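Local coordinates for protein aminotransferase class-III (PDB 5GHG) that probably transfers amino groups between amines and carbonyl compounds as an omega-transaminase of aminotransferase class III, with a pyridoxal-phosphate-derived cofactor, at residues Lys143-Lys148 with Ala220-Glu225; Leu254-Glu259 with Pro280-Met285; Thr155-Ser160 with Leu173-Ile178. The protein carries 1 engineered substitution. All coordinates share one frame; numbering follows the deposited sequence.

Contact 1 (Lys143-Lys148 with Ala220-Glu225). With PMP (4'-deoxy-4'-aminopyridoxal-5'-phosphate), chain C.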
loop_
_atom_site.group_PDB
_atom_site.type_symbol
_atom_site.label_atom_id
_atom_site.label_comp_id
_atom_site.label_asym_id
_atom_site.label_seq_id
_atom_site.Cartn_x
_atom_site.Cartn_y
_atom_site.Cartn_z
ATOM N N LYS B 143 -20.945 9.870 4.597
ATOM C CA LYS B 143 -21.100 9.082 3.378
ATOM C C LYS B 143 -20.253 9.687 2.257
ATOM O O LYS B 143 -20.090 10.910 2.157
ATOM C CB LYS B 143 -22.574 9.023 2.969
ATOM C CG LYS B 143 -23.472 8.275 3.990
ATOM C CD LYS B 143 -24.951 8.436 3.660
ATOM C CE LYS B 143 -25.874 7.871 4.726
ATOM N NZ LYS B 143 -27.274 8.369 4.527
ATOM N N ILE B 144 -19.719 8.819 1.411
ATOM C CA ILE B 144 -18.912 9.223 0.274
ATOM C C ILE B 144 -19.616 8.716 -0.962
ATOM O O ILE B 144 -19.954 7.526 -1.035
ATOM C CB ILE B 144 -17.484 8.645 0.329
ATOM C CG1 ILE B 144 -16.847 8.808 1.722
ATOM C CG2 ILE B 144 -16.625 9.205 -0.823
ATOM C CD1 ILE B 144 -16.464 10.187 2.069
ATOM N N ILE B 145 -19.804 9.593 -1.945
ATOM C CA ILE B 145 -20.403 9.213 -3.208
ATOM C C ILE B 145 -19.283 9.008 -4.231
ATOM O O ILE B 145 -18.497 9.915 -4.484
ATOM C CB ILE B 145 -21.398 10.272 -3.701
ATOM C CG1 ILE B 145 -22.526 10.437 -2.678
ATOM C CG2 ILE B 145 -21.989 9.870 -5.056
ATOM C CD1 ILE B 145 -23.462 11.584 -2.995
ATOM N N SER B 146 -19.243 7.817 -4.824
ATOM C CA SER B 146 -18.366 7.461 -5.922
ATOM C C SER B 146 -19.228 7.167 -7.139
ATOM O O SER B 146 -20.448 7.360 -7.116
ATOM C CB SER B 146 -17.514 6.238 -5.539
ATOM O OG SER B 146 -16.444 6.114 -6.454
ATOM N N ARG B 147 -18.618 6.658 -8.187
ATOM C CA ARG B 147 -19.357 6.414 -9.424
ATOM C C ARG B 147 -19.139 5.004 -9.939
ATOM O O ARG B 147 -18.052 4.438 -9.799
ATOM C CB ARG B 147 -18.945 7.411 -10.509
ATOM C CG ARG B 147 -19.191 8.837 -10.124
ATOM C CD ARG B 147 -18.694 9.778 -11.172
ATOM N NE ARG B 147 -17.247 9.667 -11.355
ATOM C CZ ARG B 147 -16.555 10.429 -12.200
ATOM N NH1 ARG B 147 -17.191 11.352 -12.900
ATOM N NH2 ARG B 147 -15.243 10.263 -12.352
ATOM N N LYS B 148 -20.176 4.447 -10.541
ATOM C CA LYS B 148 -20.025 3.190 -11.259
ATOM C C LYS B 148 -18.909 3.310 -12.294
ATOM O O LYS B 148 -18.814 4.301 -13.012
ATOM C CB LYS B 148 -21.345 2.802 -11.932
ATOM C CG LYS B 148 -22.385 2.298 -10.945
ATOM C CD LYS B 148 -23.664 1.914 -11.695
ATOM C CE LYS B 148 -24.772 1.465 -10.765
ATOM N NZ LYS B 148 -25.886 0.862 -11.577
ATOM N N ALA B 220 -20.626 13.481 3.000
ATOM C CA ALA B 220 -19.400 14.215 3.290
ATOM C C ALA B 220 -18.653 14.645 2.026
ATOM O O ALA B 220 -18.135 15.757 1.972
ATOM C CB ALA B 220 -18.474 13.391 4.174
ATOM N N ALA B 221 -18.597 13.791 1.013
ATOM C CA ALA B 221 -17.733 14.062 -0.131
ATOM C C ALA B 221 -18.197 13.291 -1.348
ATOM O O ALA B 221 -18.888 12.280 -1.243
ATOM C CB ALA B 221 -16.267 13.707 0.158
ATOM N N PHE B 222 -17.763 13.789 -2.502
ATOM C CA PHE B 222 -17.937 13.154 -3.795
ATOM C C PHE B 222 -16.537 12.949 -4.382
ATOM O O PHE B 222 -15.714 13.860 -4.348
ATOM C CB PHE B 222 -18.789 14.051 -4.681
ATOM C CG PHE B 222 -19.023 13.544 -6.072
ATOM C CD1 PHE B 222 -18.129 13.843 -7.090
ATOM C CD2 PHE B 222 -20.173 12.852 -6.383
ATOM C CE1 PHE B 222 -18.372 13.417 -8.390
ATOM C CE2 PHE B 222 -20.426 12.419 -7.673
ATOM C CZ PHE B 222 -19.521 12.697 -8.680
ATOM N N ILE B 223 -16.254 11.751 -4.884
ATOM C CA ILE B 223 -14.945 11.480 -5.461
ATOM C C ILE B 223 -15.097 11.132 -6.941
ATOM O O ILE B 223 -15.979 10.356 -7.319
ATOM C CB ILE B 223 -14.169 10.363 -4.730
ATOM C CG1 ILE B 223 -12.792 10.208 -5.377
ATOM C CG2 ILE B 223 -14.934 9.038 -4.777
ATOM C CD1 ILE B 223 -11.778 9.414 -4.545
ATOM N N GLY B 224 -14.231 11.717 -7.766
ATOM C CA GLY B 224 -14.185 11.360 -9.164
ATOM C C GLY B 224 -12.829 11.586 -9.821
ATOM O O GLY B 224 -12.117 12.547 -9.508
ATOM N N GLU B 225 -12.477 10.696 -10.727
ATOM C CA GLU B 225 -11.420 10.965 -11.687
ATOM C C GLU B 225 -11.935 11.955 -12.733
ATOM O O GLU B 225 -13.073 11.828 -13.188
ATOM C CB GLU B 225 -10.998 9.676 -12.393
ATOM C CG GLU B 225 -10.700 8.513 -11.467
ATOM C CD GLU B 225 -10.966 7.161 -12.140
ATOM O OE1 GLU B 225 -12.086 6.618 -11.976
ATOM O OE2 GLU B 225 -10.051 6.672 -12.851
HETATM N N1 PMP C . -6.998 5.956 -8.306
HETATM C C2 PMP C . -6.880 5.792 -9.652
HETATM C C2A PMP C . -7.610 6.735 -10.561
HETATM C C3 PMP C . -6.118 4.737 -10.199
HETATM O O3 PMP C . -6.109 4.579 -11.561
HETATM C C4 PMP C . -5.417 3.852 -9.326
HETATM C C4A PMP C . -4.507 2.740 -9.818
HETATM N N4A PMP C . -4.986 2.026 -10.974
HETATM C C5 PMP C . -5.554 4.072 -7.929
HETATM C C6 PMP C . -6.285 5.148 -7.451
HETATM C C5A PMP C . -4.900 3.184 -6.915
HETATM O O4P PMP C . -3.481 3.352 -6.948
HETATM P P PMP C . -2.526 2.120 -6.438
HETATM O O1P PMP C . -3.009 1.664 -5.109
HETATM O O2P PMP C . -1.140 2.740 -6.399
HETATM O O3P PMP C . -2.629 0.984 -7.432
HETATM O O HOH W 1 -13.925 8.185 -11.059
HETATM O O HOH W 2 -15.519 12.022 -15.114
#

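Contact 2 (Leu254-Glu259 with Pro280-Met285). With PMP (4'-deoxy-4'-aminopyridoxal-5'-phosphate), chain C.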
loop_
_atom_site.group_PDB
_atom_site.type_symbol
_atom_site.label_atom_id
_atom_site.label_comp_id
_atom_site.label_asym_id
_atom_site.label_seq_id
_atom_site.Cartn_x
_atom_site.Cartn_y
_atom_site.Cartn_z
ATOM N N LEU B 254 -17.821 18.100 -0.098
ATOM C CA LEU B 254 -16.439 18.222 -0.574
ATOM C C LEU B 254 -16.246 17.495 -1.904
ATOM O O LEU B 254 -16.836 16.442 -2.151
ATOM C CB LEU B 254 -15.471 17.654 0.460
ATOM C CG LEU B 254 -15.428 18.262 1.855
ATOM C CD1 LEU B 254 -14.588 17.403 2.774
ATOM C CD2 LEU B 254 -14.884 19.685 1.776
ATOM N N LEU B 255 -15.395 18.061 -2.758
ATOM C CA LEU B 255 -15.032 17.445 -4.029
ATOM C C LEU B 255 -13.606 16.892 -3.931
ATOM O O LEU B 255 -12.665 17.646 -3.678
ATOM C CB LEU B 255 -15.115 18.440 -5.183
ATOM C CG LEU B 255 -14.602 17.923 -6.522
ATOM C CD1 LEU B 255 -15.394 16.704 -6.979
ATOM C CD2 LEU B 255 -14.660 19.028 -7.550
ATOM N N ILE B 256 -13.466 15.588 -4.133
ATOM C CA ILE B 256 -12.176 14.916 -4.203
ATOM C C ILE B 256 -11.877 14.624 -5.671
ATOM O O ILE B 256 -12.627 13.891 -6.318
ATOM C CB ILE B 256 -12.173 13.599 -3.406
ATOM C CG1 ILE B 256 -12.572 13.825 -1.944
ATOM C CG2 ILE B 256 -10.794 12.917 -3.471
ATOM C CD1 ILE B 256 -12.962 12.540 -1.252
ATOM N N ALA B 257 -10.795 15.197 -6.198
ATOM C CA ALA B 257 -10.341 14.886 -7.537
ATOM C C ALA B 257 -9.273 13.792 -7.436
ATOM O O ALA B 257 -8.201 14.019 -6.867
ATOM C CB ALA B 257 -9.784 16.127 -8.241
ATOM N N ASP B 258 -9.568 12.625 -7.991
ATOM C CA ASP B 258 -8.610 11.527 -8.040
ATOM C C ASP B 258 -7.795 11.681 -9.325
ATOM O O ASP B 258 -8.233 11.264 -10.399
ATOM C CB ASP B 258 -9.322 10.180 -7.995
ATOM C CG ASP B 258 -8.348 9.010 -7.879
ATOM O OD1 ASP B 258 -7.177 9.186 -8.265
ATOM O OD2 ASP B 258 -8.752 7.937 -7.387
ATOM N N GLU B 259 -6.615 12.283 -9.207
ATOM C CA GLU B 259 -5.742 12.557 -10.351
ATOM C C GLU B 259 -4.618 11.539 -10.484
ATOM O O GLU B 259 -3.587 11.843 -11.073
ATOM C CB GLU B 259 -5.161 13.964 -10.251
ATOM C CG GLU B 259 -6.209 15.047 -10.253
ATOM C CD GLU B 259 -6.208 15.852 -11.521
ATOM O OE1 GLU B 259 -5.586 15.408 -12.530
ATOM O OE2 GLU B 259 -6.824 16.936 -11.510
ATOM N N PRO B 280 -11.366 21.072 -6.999
ATOM C CA PRO B 280 -11.424 20.127 -5.889
ATOM C C PRO B 280 -10.996 20.743 -4.566
ATOM O O PRO B 280 -10.188 21.674 -4.522
ATOM C CB PRO B 280 -10.450 19.024 -6.314
ATOM C CG PRO B 280 -9.479 19.718 -7.236
ATOM C CD PRO B 280 -10.321 20.735 -7.975
ATOM N N ASP B 281 -11.535 20.182 -3.482
ATOM C CA ASP B 281 -11.047 20.464 -2.138
ATOM C C ASP B 281 -9.867 19.581 -1.751
ATOM O O ASP B 281 -9.056 19.976 -0.903
ATOM C CB ASP B 281 -12.174 20.264 -1.119
ATOM C CG ASP B 281 -13.358 21.167 -1.380
ATOM O OD1 ASP B 281 -13.243 22.364 -1.065
ATOM O OD2 ASP B 281 -14.395 20.684 -1.914
ATOM N N ILE B 282 -9.790 18.397 -2.348
ATOM C CA ILE B 282 -8.774 17.390 -2.082
ATOM C C ILE B 282 -8.324 16.844 -3.438
ATOM O O ILE B 282 -9.160 16.555 -4.300
ATOM C CB ILE B 282 -9.321 16.258 -1.187
ATOM C CG1 ILE B 282 -9.856 16.817 0.137
ATOM C CG2 ILE B 282 -8.261 15.147 -0.949
ATOM C CD1 ILE B 282 -10.491 15.752 1.034
ATOM N N LEU B 283 -7.015 16.690 -3.624
ATOM C CA LEU B 283 -6.467 16.211 -4.893
ATOM C C LEU B 283 -5.509 15.057 -4.599
ATOM O O LEU B 283 -4.593 15.215 -3.795
ATOM C CB LEU B 283 -5.745 17.331 -5.649
ATOM C CG LEU B 283 -5.391 17.057 -7.104
ATOM C CD1 LEU B 283 -5.371 18.358 -7.889
ATOM C CD2 LEU B 283 -4.049 16.344 -7.228
ATOM N N VAL B 284 -5.716 13.918 -5.263
ATOM C CA VAL B 284 -4.967 12.685 -5.010
ATOM C C VAL B 284 -4.068 12.411 -6.207
ATOM O O VAL B 284 -4.519 12.467 -7.363
ATOM C CB VAL B 284 -5.899 11.496 -4.741
ATOM C CG1 VAL B 284 -5.079 10.248 -4.331
ATOM C CG2 VAL B 284 -6.973 11.821 -3.677
ATOM N N MET B 285 -2.800 12.092 -5.934
ATOM C CA MET B 285 -1.802 11.900 -6.976
ATOM C C MET B 285 -1.016 10.611 -6.736
ATOM O O MET B 285 -0.834 10.180 -5.597
ATOM C CB MET B 285 -0.804 13.055 -7.015
ATOM C CG MET B 285 -1.410 14.384 -7.390
ATOM S SD MET B 285 -0.411 15.750 -6.727
ATOM C CE MET B 285 -0.927 15.769 -5.005
HETATM N N1 PMP C . -6.998 5.956 -8.306
HETATM C C2 PMP C . -6.880 5.792 -9.652
HETATM C C2A PMP C . -7.610 6.735 -10.561
HETATM C C3 PMP C . -6.118 4.737 -10.199
HETATM O O3 PMP C . -6.109 4.579 -11.561
HETATM C C4 PMP C . -5.417 3.852 -9.326
HETATM C C4A PMP C . -4.507 2.740 -9.818
HETATM N N4A PMP C . -4.986 2.026 -10.974
HETATM C C5 PMP C . -5.554 4.072 -7.929
HETATM C C6 PMP C . -6.285 5.148 -7.451
HETATM C C5A PMP C . -4.900 3.184 -6.915
HETATM O O4P PMP C . -3.481 3.352 -6.948
HETATM P P PMP C . -2.526 2.120 -6.438
HETATM O O1P PMP C . -3.009 1.664 -5.109
HETATM O O2P PMP C . -1.140 2.740 -6.399
HETATM O O3P PMP C . -2.629 0.984 -7.432
#

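Contact 3 (Thr155-Ser160 with Leu173-Ile178)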
loop_
_atom_site.group_PDB
_atom_site.type_symbol
_atom_site.label_atom_id
_atom_site.label_comp_id
_atom_site.label_asym_id
_atom_site.label_seq_id
_atom_site.Cartn_x
_atom_site.Cartn_y
_atom_site.Cartn_z
ATOM N N THR B 155 -7.664 -1.044 -1.299
ATOM C CA THR B 155 -7.867 -1.360 0.111
ATOM C C THR B 155 -9.350 -1.622 0.344
ATOM O O THR B 155 -10.189 -1.393 -0.530
ATOM C CB THR B 155 -7.394 -0.248 1.054
ATOM O OG1 THR B 155 -8.228 0.896 0.911
ATOM C CG2 THR B 155 -5.937 0.124 0.827
ATOM N N ILE B 156 -9.686 -2.125 1.523
ATOM C CA ILE B 156 -11.095 -2.434 1.773
ATOM C C ILE B 156 -11.954 -1.190 1.559
ATOM O O ILE B 156 -13.030 -1.253 0.930
ATOM C CB ILE B 156 -11.263 -3.067 3.159
ATOM C CG1 ILE B 156 -10.892 -4.553 3.079
ATOM C CG2 ILE B 156 -12.667 -2.864 3.691
ATOM C CD1 ILE B 156 -10.699 -5.272 4.383
ATOM N N ALA B 157 -11.488 -0.041 2.026
ATOM C CA ALA B 157 -12.233 1.196 1.827
ATOM C C ALA B 157 -12.129 1.707 0.383
ATOM O O ALA B 157 -13.136 2.093 -0.215
ATOM C CB ALA B 157 -11.769 2.266 2.796
ATOM N N SER B 158 -10.925 1.737 -0.194
ATOM C CA SER B 158 -10.831 2.337 -1.510
ATOM C C SER B 158 -11.349 1.391 -2.610
ATOM O O SER B 158 -11.852 1.868 -3.627
ATOM C CB SER B 158 -9.402 2.816 -1.801
ATOM O OG SER B 158 -8.434 1.793 -1.670
ATOM N N ALA B 159 -11.279 0.073 -2.406
ATOM C CA ALA B 159 -11.970 -0.855 -3.296
ATOM C C ALA B 159 -13.487 -0.689 -3.225
ATOM O O ALA B 159 -14.198 -1.018 -4.188
ATOM C CB ALA B 159 -11.612 -2.300 -2.970
ATOM N N SER B 160 -13.995 -0.221 -2.086
ATOM C CA SER B 160 -15.409 0.108 -1.977
ATOM C C SER B 160 -15.747 1.345 -2.793
ATOM O O SER B 160 -16.811 1.403 -3.416
ATOM C CB SER B 160 -15.799 0.315 -0.513
ATOM O OG SER B 160 -15.651 -0.890 0.230
ATOM N N LEU B 173 -17.741 -6.360 -0.666
ATOM C CA LEU B 173 -17.650 -4.906 -0.776
ATOM C C LEU B 173 -18.774 -4.411 -1.679
ATOM O O LEU B 173 -19.333 -5.196 -2.435
ATOM C CB LEU B 173 -16.288 -4.503 -1.338
ATOM C CG LEU B 173 -15.094 -5.049 -0.544
ATOM C CD1 LEU B 173 -13.805 -4.640 -1.212
ATOM C CD2 LEU B 173 -15.155 -4.544 0.908
ATOM N N PRO B 174 -19.100 -3.113 -1.624
ATOM C CA PRO B 174 -18.545 -2.036 -0.804
ATOM C C PRO B 174 -18.989 -2.048 0.655
ATOM O O PRO B 174 -20.076 -2.537 0.997
ATOM C CB PRO B 174 -19.071 -0.770 -1.490
ATOM C CG PRO B 174 -20.413 -1.208 -2.054
ATOM C CD PRO B 174 -20.139 -2.634 -2.555
ATOM N N ILE B 175 -18.148 -1.497 1.530
ATOM C CA ILE B 175 -18.539 -1.313 2.910
ATOM C C ILE B 175 -19.647 -0.274 2.992
ATOM O O ILE B 175 -19.908 0.500 2.047
ATOM C CB ILE B 175 -17.344 -0.885 3.781
ATOM C CG1 ILE B 175 -16.883 0.517 3.368
ATOM C CG2 ILE B 175 -16.234 -1.945 3.702
ATOM C CD1 ILE B 175 -15.635 0.984 4.094
ATOM N N ASP B 176 -20.295 -0.242 4.149
ATOM C CA ASP B 176 -21.306 0.768 4.421
ATOM C C ASP B 176 -20.668 2.165 4.350
ATOM O O ASP B 176 -19.484 2.350 4.652
ATOM C CB ASP B 176 -21.906 0.551 5.818
ATOM C CG ASP B 176 -22.970 1.586 6.163
ATOM O OD1 ASP B 176 -23.768 1.948 5.260
ATOM O OD2 ASP B 176 -23.016 2.042 7.329
ATOM N N ARG B 177 -21.480 3.138 3.948
ATOM C CA ARG B 177 -21.175 4.554 3.817
ATOM C C ARG B 177 -20.714 4.940 2.423
ATOM O O ARG B 177 -20.629 6.129 2.126
ATOM C CB ARG B 177 -20.158 5.065 4.846
ATOM C CG ARG B 177 -20.651 4.980 6.294
ATOM C CD ARG B 177 -19.544 5.432 7.242
ATOM N NE ARG B 177 -20.049 5.685 8.572
ATOM C CZ ARG B 177 -19.341 6.233 9.549
ATOM N NH1 ARG B 177 -18.070 6.569 9.346
ATOM N NH2 ARG B 177 -19.903 6.444 10.725
ATOM N N ILE B 178 -20.430 3.986 1.554
ATOM C CA ILE B 178 -19.959 4.301 0.202
ATOM C C ILE B 178 -21.134 4.096 -0.750
ATOM O O ILE B 178 -21.708 3.007 -0.811
ATOM C CB ILE B 178 -18.760 3.440 -0.205
ATOM C CG1 ILE B 178 -17.665 3.513 0.840
ATOM C CG2 ILE B 178 -18.278 3.842 -1.587
ATOM C CD1 ILE B 178 -17.311 4.905 1.245
#

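Contact 1 (Lys143-Lys148 with Ala220-Glu225)
The guanidinium of Arg147 and the ring of Phe222 stand 69° apart, on neighbouring parallel strands of the mostly parallel central sheet of a fold type I PLP enzyme. At the edge of the guanidinium, NH2 bonds to Glu225 O at 2.8 Å, on a carbonyl lone pair, with the oxygen 16° out of the guanidinium plane; a water in that plane accepts from NH2 as well. Arg147 gets there by a bend at chi3 (-62°), which brings NH2 obliquely to within 3.5 Å of Gly224 CA. The Phe222 ring is met obliquely: Ile145 CG2 reaches CD2 at 3.7 Å, and Arg147 CD reaches CZ. Behind these, Trp241, Val244 and Leu248 of helix 240-250 and Leu207 of helix 196-214 pack on Phe222. On the face of Ile144 and Ala221, Ile144 CD1 touches Ala221 CB. The backbones are paired by Ile145 N to Ala221 O and Ile223 N to Ile145 O, both 2.9 Å, while Lys143 O takes Ala220 N and, weakly, Ala221 N. Past the strand end Glu225 turns to the cofactor; its OE1, bonded also to Tyr151 N, accepts from the water on Arg147, and OE2, held by Gly229 N, lies 3.3 Å from PMP C2A.

Contact 2 (Leu254-Glu259 with Pro280-Met285)
Asp281 leans across to the start of strand 254-258, and each atom of its side chain finds something there. CB lies 3.7 Å from Leu255 O and near Leu254 CD2. CG stands anti to its own carbonyl carbon (chi1 -60°), which carries the carboxylate over toward Leu254, whose CD2 meets CG at 3.8 Å with the two side chains at about a right angle. At the tip, OD2 receives Leu255 N at 2.9 Å on its anti lone pair, in an almost straight bond (173°), while OD1 makes a salt bridge with Arg304 and accepts from Asn302. The carboxylate thus stands in for a backbone acceptor just before the regular pairing begins, and Leu255 O answers by taking both Asp281 N and Ile282 N. From there the strands run parallel, as the two ends of a beta-alpha-beta unit whose connection holds helix 272-275. Ala257 N bonds to Ile282 O, Val284 N to Ala257 O, and Glu259 N closes the ladder on Val284 O. On one face Ile256 and Ile282 lie side by side and Ile256 CG2 meets Val284 CG2 at 4.0 Å, packed against helix 118-135; on the other, Ala257 CB meets Pro280 CB at 3.5 Å. Glu259 CG rests on Leu283 CG at 3.8 Å, its carboxylate held by Ser273 and Gly272. On the Ile256 face Asp258 OD2 reaches PMP N1 at 2.8 Å, the aspartate characteristic of fold type I enzymes, thought to stabilise the protonated pyridine nitrogen; His152 and Asn122 bond to the same oxygen, and OD1 takes Val260 N.

Contact 3 (Thr155-Ser160 with Leu173-Ile178)
Ser160 OG accepts Ile175 N at 2.9 Å in a nearly straight bond (165°), joining the helix to the segment 173-178, and donates to Ile156 O, one turn back in its own helix, at 2.7 Å. With OG anti to the carbonyl carbon (chi1 -64°), the hydroxyl sits between the carbonyl of Ile156 and the incoming N-H. The helix start is fixed separately: Thr155 is the N-cap, its OG1 taking Ser158 N at 3.0 Å.

Apolar contacts flank this bond. Leu173 sets its two methyls on neighbouring residues of the helix, CD1 on Ala159 CB at 3.7 Å and CD2 against Ser160 OG. Ile156 CG2 touches Ile175 CG2 at 3.7 Å, the two side chains at about a right angle, and Ile175 CD1 reaches Ala157. Pro174, after a cis peptide bond, lays CB on Ser160 CB at 3.6 Å. At the end of the type II turn Ile175-Ile178, Ile178 CG2 comes within 3.4 Å of Ser160 O.

The dimer interface lies alongside: Ile156 N bonds to Asp123 of the second subunit, Ile156 packs on Ala157, and Ala157 on Ile156, of the second subunit, and Arg177 makes a salt bridge with Asp172 of that subunit. Acting as donor and acceptor at once, the serine hydroxyl satisfies a helix carbonyl and a loop N-H together, in surroundings largely of hydrocarbon.

In the fold
From the N terminus, strand 143-147 comes first and pairs with 219-224 only after a long excursion that includes helices 156-161 and 196-214, the loop closed by contact 1. Contact 3 is nested inside it, closing a short loop between helix 156-161 and the approach to strand 178-181; Arg177 O accepts Ile144 N, so the two touch. Contact 2 follows in series, closing the loop from strand 254-258 to 282-285. Strands 219-224 and 254-258 are neighbours, bonded from Phe222 N to Leu254 O and from Ile256 N to Phe222 O, so contacts 1 and 2 join four consecutive parallel strands of a mixed sheet, and both reach PMP. Contact 3 reaches the second subunit but not contact 2.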